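Acetone carboxylase alpha subunit (Xanthobacter autotrophicus Py2, PDB 5M45) forms the alpha subunit of a multi-subunit, metal-containing carboxylase and belongs to the hydantoinase B/oxoprolinase family. Local coordinates at residues A[276-279]-A[280-284]. Numbering follows the deposited sequence.
Sequences QARI and KAMTI
Ile279 O takes two hydrogen bonds from Thr283, 3.1 Å from Thr283 N and 2.7 Å from Thr283 OG1, the donors approaching from opposite faces of the carbonyl plane. The hydroxyl gets there because OG1 sits between the backbone N and the carbonyl carbon (chi1 74°), which directs it back toward Ile279 O and within 3.5 Å of Ile279 CG2. One residue back, Arg278 NH1 donates a weak but nearly straight bond (168°) to Met282 SD, 3.6 Å off and in the guanidinium plane at its edge; the bend of the arginine chain at chi2 (-83°) carries the group to the sulfur. These pairs mark the C-terminal end of helix 257-282: Lys280 N to Gln276 O (3.1 Å) and Ala281 N to Ala277 O (2.9 Å) are i to i+4 backbone bonds, Arg278 O takes weak ones from Met282 N and, i to i+3, from Ala281 N, and Thr283 is the first to leave helical phi/psi. Farther out, Glu368 OE2, the arginine's stronger partner, forms a salt bridge with Arg278 NE and probably helps hold the guanidinium in place. Arg422 of helix 401-422 donates to Lys280 O and Thr283 O, and Ile324 packs against Ile279 and Thr283.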
loop_
_atom_site.group_PDB
_atom_site.type_symbol
_atom_site.label_atom_id
_atom_site.label_comp_id
_atom_site.label_asym_id
_atom_site.label_seq_id
_atom_site.Cartn_x
_atom_site.Cartn_y
_atom_site.Cartn_z
ATOM N N GLN A 276 18.152 -10.245 -37.070
ATOM C CA GLN A 276 19.356 -10.927 -37.560
ATOM C C GLN A 276 19.834 -10.343 -38.922
ATOM O O GLN A 276 21.022 -10.056 -39.113
ATOM C CB GLN A 276 19.092 -12.419 -37.642
ATOM C CG GLN A 276 20.293 -13.258 -38.020
ATOM C CD GLN A 276 19.914 -14.727 -38.232
ATOM O OE1 GLN A 276 18.826 -15.091 -38.755
ATOM N NE2 GLN A 276 20.784 -15.581 -37.812
ATOM N N ALA A 277 18.888 -10.132 -39.825
ATOM C CA ALA A 277 19.201 -9.585 -41.142
ATOM C C ALA A 277 19.705 -8.147 -41.058
ATOM O O ALA A 277 20.654 -7.785 -41.743
ATOM C CB ALA A 277 17.989 -9.669 -42.084
ATOM N N ARG A 278 19.071 -7.336 -40.196
ATOM C CA ARG A 278 19.482 -5.942 -40.017
ATOM C C ARG A 278 20.881 -5.816 -39.388
ATOM O O ARG A 278 21.679 -4.969 -39.810
ATOM C CB ARG A 278 18.404 -5.142 -39.285
ATOM C CG ARG A 278 17.229 -4.773 -40.207
ATOM C CD ARG A 278 17.635 -3.536 -40.970
ATOM N NE ARG A 278 16.684 -3.075 -41.966
ATOM C CZ ARG A 278 16.787 -1.875 -42.584
ATOM N NH1 ARG A 278 17.768 -0.956 -42.265
ATOM N NH2 ARG A 278 15.847 -1.534 -43.451
ATOM N N ILE A 279 21.184 -6.686 -38.426
ATOM C CA ILE A 279 22.520 -6.739 -37.834
ATOM C C ILE A 279 23.576 -7.037 -38.909
ATOM O O ILE A 279 24.579 -6.347 -38.982
ATOM C CB ILE A 279 22.593 -7.724 -36.655
ATOM C CG1 ILE A 279 21.863 -7.102 -35.466
ATOM C CG2 ILE A 279 24.043 -8.026 -36.272
ATOM C CD1 ILE A 279 21.749 -8.044 -34.281
ATOM N N LYS A 280 23.313 -8.026 -39.759
ATOM C CA LYS A 280 24.289 -8.373 -40.821
ATOM C C LYS A 280 24.373 -7.348 -41.947
ATOM O O LYS A 280 25.408 -7.250 -42.590
ATOM C CB LYS A 280 23.990 -9.742 -41.411
ATOM C CG LYS A 280 24.039 -10.858 -40.383
ATOM C CD LYS A 280 24.555 -12.162 -40.907
ATOM C CE LYS A 280 23.541 -12.913 -41.692
ATOM N NZ LYS A 280 24.134 -14.260 -41.933
ATOM N N ALA A 281 23.304 -6.583 -42.172
ATOM C CA ALA A 281 23.302 -5.523 -43.199
ATOM C C ALA A 281 23.954 -4.194 -42.744
ATOM O O ALA A 281 24.499 -3.475 -43.595
ATOM C CB ALA A 281 21.878 -5.269 -43.703
ATOM N N MET A 282 23.909 -3.878 -41.431
ATOM C CA MET A 282 24.216 -2.543 -40.945
ATOM C C MET A 282 25.471 -2.429 -40.067
ATOM O O MET A 282 26.058 -1.353 -39.981
ATOM C CB MET A 282 23.026 -1.986 -40.133
ATOM C CG MET A 282 21.746 -1.684 -40.886
ATOM S SD MET A 282 20.374 -1.196 -39.762
ATOM C CE MET A 282 20.903 0.428 -39.335
ATOM N N THR A 283 25.869 -3.519 -39.386
ATOM C CA THR A 283 26.885 -3.457 -38.350
ATOM C C THR A 283 28.205 -4.126 -38.797
ATOM O O THR A 283 28.434 -4.306 -40.021
ATOM C CB THR A 283 26.363 -4.030 -36.989
ATOM O OG1 THR A 283 26.281 -5.466 -37.041
ATOM C CG2 THR A 283 25.017 -3.426 -36.604
ATOM N N ILE A 284 29.080 -4.460 -37.830
ATOM C CA ILE A 284 30.361 -5.109 -38.066
ATOM C C ILE A 284 30.578 -6.105 -36.902
ATOM O O ILE A 284 30.415 -5.724 -35.735
ATOM C CB ILE A 284 31.521 -4.063 -38.053
ATOM C CG1 ILE A 284 31.323 -2.990 -39.134
ATOM C CG2 ILE A 284 32.873 -4.750 -38.276
ATOM C CD1 ILE A 284 32.340 -1.860 -39.108
#